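PDB 3ZIE: sepf-like protein from Archaeoglobus fulgidus, which probably serves in cell division as an archaeal relative of SepF, a membrane anchor of the Z ring. Local coordinates for residues 18-22 / 23-27; 48-51 / 52-56. The protein carries 1 engineered substitution. One frame throughout, in Å; residues are numbered along the deposited sequence.

Contact 1. Residues 18-22 / 23-27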
loop_
_atom_site.group_PDB
_atom_site.type_symbol
_atom_site.label_atom_id
_atom_site.label_comp_id
_atom_site.label_asym_id
_atom_site.label_seq_id
_atom_site.Cartn_x
_atom_site.Cartn_y
_atom_site.Cartn_z
ATOM N N LYS B 18 11.209 10.660 -3.794
ATOM C CA LYS B 18 10.772 12.059 -3.899
ATOM C C LYS B 18 10.246 12.321 -5.293
ATOM O O LYS B 18 9.186 12.948 -5.451
ATOM C CB LYS B 18 11.901 13.050 -3.541
ATOM C CG LYS B 18 12.220 13.058 -2.064
ATOM C CD LYS B 18 13.429 13.908 -1.835
ATOM C CE LYS B 18 13.431 14.442 -0.415
ATOM N NZ LYS B 18 14.671 15.311 -0.224
ATOM N N ARG B 19 10.985 11.862 -6.306
ATOM C CA ARG B 19 10.614 12.076 -7.694
ATOM C C ARG B 19 9.228 11.490 -8.015
ATOM O O ARG B 19 8.408 12.145 -8.685
ATOM C CB ARG B 19 11.663 11.488 -8.664
ATOM C CG ARG B 19 12.422 12.518 -9.490
ATOM C CD ARG B 19 13.612 11.860 -10.288
ATOM N NE ARG B 19 14.857 12.198 -9.594
ATOM C CZ ARG B 19 15.742 11.346 -9.058
ATOM N NH1 ARG B 19 15.634 10.018 -9.179
ATOM N NH2 ARG B 19 16.788 11.871 -8.438
ATOM N N GLU B 20 8.963 10.283 -7.536
ATOM C CA GLU B 20 7.632 9.636 -7.755
ATOM C C GLU B 20 6.458 10.398 -7.102
ATOM O O GLU B 20 5.426 10.634 -7.731
ATOM C CB GLU B 20 7.691 8.159 -7.284
ATOM C CG GLU B 20 8.577 7.311 -8.182
ATOM C CD GLU B 20 7.891 7.001 -9.540
ATOM O OE1 GLU B 20 6.952 7.720 -9.928
ATOM O OE2 GLU B 20 8.291 6.033 -10.221
ATOM N N ILE B 21 6.647 10.836 -5.866
ATOM C CA ILE B 21 5.662 11.659 -5.141
ATOM C C ILE B 21 5.399 13.000 -5.863
ATOM O O ILE B 21 4.217 13.388 -6.067
ATOM C CB ILE B 21 6.113 11.872 -3.625
ATOM C CG1 ILE B 21 6.085 10.527 -2.869
ATOM C CG2 ILE B 21 5.196 12.913 -2.919
ATOM C CD1 ILE B 21 4.627 9.939 -2.631
ATOM N N TYR B 22 6.483 13.677 -6.272
ATOM C CA TYR B 22 6.388 14.901 -7.057
ATOM C C TYR B 22 5.697 14.643 -8.390
ATOM O O TYR B 22 5.066 15.536 -8.928
ATOM C CB TYR B 22 7.786 15.568 -7.262
ATOM C CG TYR B 22 8.289 16.296 -6.001
ATOM C CD1 TYR B 22 7.559 17.315 -5.448
ATOM C CD2 TYR B 22 9.487 15.947 -5.367
ATOM C CE1 TYR B 22 7.975 17.982 -4.269
ATOM C CE2 TYR B 22 9.919 16.632 -4.177
ATOM C CZ TYR B 22 9.131 17.629 -3.651
ATOM O OH TYR B 22 9.496 18.352 -2.523
ATOM N N ASP B 23 5.789 13.426 -8.909
ATOM C CA ASP B 23 5.113 13.067 -10.162
ATOM C C ASP B 23 3.610 12.753 -9.944
ATOM O O ASP B 23 2.901 12.402 -10.885
ATOM C CB ASP B 23 5.782 11.851 -10.837
ATOM C CG ASP B 23 7.090 12.169 -11.510
ATOM O OD1 ASP B 23 7.388 13.319 -11.843
ATOM O OD2 ASP B 23 7.853 11.218 -11.678
ATOM N N GLY B 24 3.152 12.825 -8.686
ATOM C CA GLY B 24 1.757 12.571 -8.368
ATOM C C GLY B 24 1.457 11.092 -8.134
ATOM O O GLY B 24 0.273 10.687 -8.120
ATOM N N ASN B 25 2.510 10.286 -8.013
ATOM C CA ASN B 25 2.385 8.836 -7.746
ATOM C C ASN B 25 2.468 8.484 -6.252
ATOM O O ASN B 25 2.889 9.328 -5.442
ATOM C CB ASN B 25 3.398 8.062 -8.595
ATOM C CG ASN B 25 3.180 8.294 -10.085
ATOM O OD1 ASN B 25 4.145 8.540 -10.867
ATOM N ND2 ASN B 25 1.928 8.241 -10.501
ATOM N N ILE B 26 2.078 7.240 -5.910
ATOM C CA ILE B 26 2.026 6.740 -4.521
ATOM C C ILE B 26 3.227 5.803 -4.363
ATOM O O ILE B 26 3.531 5.008 -5.283
ATOM C CB ILE B 26 0.711 6.017 -4.235
ATOM C CG1 ILE B 26 -0.461 7.040 -4.302
ATOM C CG2 ILE B 26 0.719 5.196 -2.831
ATOM C CD1 ILE B 26 -1.809 6.417 -4.475
ATOM N N VAL B 27 3.928 5.915 -3.235
ATOM C CA VAL B 27 5.031 5.003 -2.949
ATOM C C VAL B 27 4.758 4.247 -1.664
ATOM O O VAL B 27 4.389 4.867 -0.641
ATOM C CB VAL B 27 6.369 5.746 -2.776
ATOM C CG1 VAL B 27 7.493 4.757 -2.387
ATOM C CG2 VAL B 27 6.725 6.519 -4.042
#
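Arg19 O takes the backbone N-H of Asp23 at 2.9 Å, the last regular helical bond before the chain turns. The Asp23 carboxylate folds back over the same carbonyl, with CG 3.1 Å from Arg19 O. Arg19 turns its guanidinium to Glu16, with which NH1 forms a salt bridge. Glu20 O is held by Asn25 N at 3.0 Å in a fairly straight bond (151° at the hydrogen), and Asp23 N adds a weak second one. The Glu20 chain bends at chi2 (-74°), which carries the carboxylate to Asn25. There OE1 lies 3.8 Å from Asn25 CB, and the carboxylate and amide planes stand 64° apart. OE2 forms a salt bridge with Arg4 and a hydrogen bond with Tyr2 OH; the arginine probably eases the nearness of Glu20 to Asp23. An alanine in place of Asn25 would probably open a gap between the Glu20 carboxylate and Tyr2, where the Asn25 side chain now packs. Val27 CG2 packs on Glu20 CB at 3.8 Å. Ile21 O receives Gly24 N at 2.9 Å, from above the carbonyl plane. This bond and the one from Asn25 N make a Schellman motif, with Gly24 at a positive phi, where a CB would jam against the preceding carbonyl. Ile21 CD1 covers the buried Asn25 O at 3.4 Å, an oxygen with no polar partner in the model. Ile21 and Tyr22 lie against helix 38-55. Beyond the turn, Ile26 pairs by its backbone with strand 2-7 and Val27 with Met69 of strand 66-70. Ile26 packs on Ile26 and Glu20 on Ile81 of the second subunit.

Contact 2. Residues 48-51 / 52-56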
loop_
_atom_site.group_PDB
_atom_site.type_symbol
_atom_site.label_atom_id
_atom_site.label_comp_id
_atom_site.label_asym_id
_atom_site.label_seq_id
_atom_site.Cartn_x
_atom_site.Cartn_y
_atom_site.Cartn_z
ATOM N N LEU B 48 11.382 11.574 4.659
ATOM C CA LEU B 48 10.101 11.214 4.047
ATOM C C LEU B 48 8.939 11.970 4.690
ATOM O O LEU B 48 7.986 12.346 4.001
ATOM C CB LEU B 48 9.841 9.711 4.141
ATOM C CG LEU B 48 10.857 8.857 3.351
ATOM C CD1 LEU B 48 10.308 7.483 3.493
ATOM C CD2 LEU B 48 10.895 9.310 1.909
ATOM N N ARG B 49 9.029 12.212 6.006
ATOM C CA ARG B 49 8.076 13.083 6.673
ATOM C C ARG B 49 8.126 14.543 6.185
ATOM O O ARG B 49 7.071 15.207 6.016
ATOM C CB ARG B 49 8.249 12.999 8.199
ATOM C CG ARG B 49 7.779 11.609 8.726
ATOM C CD ARG B 49 7.866 11.554 10.247
ATOM N NE ARG B 49 7.904 10.187 10.761
ATOM C CZ ARG B 49 6.863 9.352 10.791
ATOM N NH1 ARG B 49 5.670 9.734 10.348
ATOM N NH2 ARG B 49 7.016 8.133 11.287
ATOM N N GLN B 50 9.319 15.057 5.976
ATOM C CA GLN B 50 9.463 16.403 5.403
ATOM C C GLN B 50 8.873 16.479 3.989
ATOM O O GLN B 50 8.206 17.456 3.643
ATOM C CB GLN B 50 10.934 16.833 5.384
ATOM C CG GLN B 50 11.097 18.337 5.008
ATOM C CD GLN B 50 10.317 19.281 5.940
ATOM O OE1 GLN B 50 9.429 20.033 5.493
ATOM N NE2 GLN B 50 10.603 19.208 7.230
ATOM N N LEU B 51 9.145 15.457 3.175
ATOM C CA LEU B 51 8.506 15.312 1.850
ATOM C C LEU B 51 6.982 15.379 1.917
ATOM O O LEU B 51 6.378 16.159 1.177
ATOM C CB LEU B 51 8.968 14.011 1.135
ATOM C CG LEU B 51 8.337 13.604 -0.218
ATOM C CD1 LEU B 51 8.673 14.643 -1.320
ATOM C CD2 LEU B 51 8.927 12.248 -0.590
ATOM N N ALA B 52 6.362 14.568 2.765
ATOM C CA ALA B 52 4.916 14.630 2.945
ATOM C C ALA B 52 4.461 16.054 3.270
ATOM O O ALA B 52 3.458 16.516 2.715
ATOM C CB ALA B 52 4.406 13.664 4.007
ATOM N N GLU B 53 5.186 16.748 4.150
ATOM C CA GLU B 53 4.799 18.132 4.509
ATOM C C GLU B 53 4.955 19.070 3.326
ATOM O O GLU B 53 4.133 19.961 3.075
ATOM C CB GLU B 53 5.610 18.624 5.722
ATOM C CG GLU B 53 4.701 19.150 6.788
ATOM C CD GLU B 53 5.437 19.460 8.076
ATOM O OE1 GLU B 53 6.368 20.290 8.021
ATOM O OE2 GLU B 53 5.082 18.862 9.143
ATOM N N ASP B 54 6.030 18.876 2.591
ATOM C CA ASP B 54 6.320 19.709 1.433
ATOM C C ASP B 54 5.294 19.603 0.351
ATOM O O ASP B 54 5.098 20.577 -0.356
ATOM C CB ASP B 54 7.675 19.390 0.801
ATOM C CG ASP B 54 8.837 19.822 1.686
ATOM O OD1 ASP B 54 8.621 20.514 2.701
ATOM O OD2 ASP B 54 9.949 19.425 1.375
ATOM N N VAL B 55 4.650 18.453 0.205
ATOM C CA VAL B 55 3.676 18.276 -0.899
ATOM C C VAL B 55 2.217 18.279 -0.398
ATOM O O VAL B 55 1.282 18.069 -1.186
ATOM C CB VAL B 55 4.013 17.032 -1.766
ATOM C CG1 VAL B 55 5.456 17.071 -2.268
ATOM C CG2 VAL B 55 3.747 15.742 -1.012
ATOM N N LYS B 56 2.009 18.527 0.905
ATOM C CA LYS B 56 0.703 18.326 1.547
ATOM C C LYS B 56 0.174 16.912 1.317
ATOM O O LYS B 56 -1.042 16.708 1.086
ATOM C CB LYS B 56 -0.348 19.376 1.133
ATOM C CG LYS B 56 0.180 20.803 1.377
ATOM C CD LYS B 56 -0.881 21.861 1.055
ATOM C CE LYS B 56 -0.359 23.271 1.406
ATOM N NZ LYS B 56 -1.501 24.326 1.461
#
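Gln50 O accepts the backbone N-H of Asp54 at 2.8 Å, the shortest of the helical bonds here. The side chains of the same pair also meet. Gln50 has CG anti to the backbone N (chi1 -170°) and then bends at chi2, which sets its amide beside the Asp54 carboxylate. The two flat groups are inclined by 42°, and Asp54 CG comes within 3.1 Å of Gln50 O. Ala52 N to Leu48 O and Glu53 N to Arg49 O repeat the i to i+4 pattern at 3.0 and 3.1 Å. This is the last part of the long helix 38-55. Its end is a Schellman motif, in which Lys56 takes a positive phi and its N reaches back weakly to Glu53 O. On the buried side of the helix, Leu51 O receives Val55 N at 3.0 Å. Val55 CG2 rests 3.4 Å from that oxygen, and its CG1 meets Leu51 CD1 at 4.1 Å. Leu48 and Ala52 face the sheet and lie on Ile59, while Leu48 and Leu51 reach Met69. Gln50, Glu53 and Asp54 stand on the exposed side of the helix. Val55 O is hydrogen-bonded to Thr72 OG1.

In the fold
From the N terminus, strand 2-7 leads into helix 14-22. Contact 1 closes the turn into strand 26-30, finishing a beta-alpha-beta unit. The chain then runs into helix 38-55, and contact 2 lies where that helix ends, ahead of strand 58-62. The two follow in series; neither nests in nor crosses the other. Their centres are about 11 Å apart, and they touch through the two helices, which pack side by side on one face of the four-stranded sheet. Tyr22 lies against helix 38-55, with CE2 3.7 Å from Leu51 CD1. Ile21 CG2 meets Val55 CG2 at 3.7 Å. Lys18 CG packs on Leu51 CD2. This packing ties the beta-alpha-beta unit to helix 38-55.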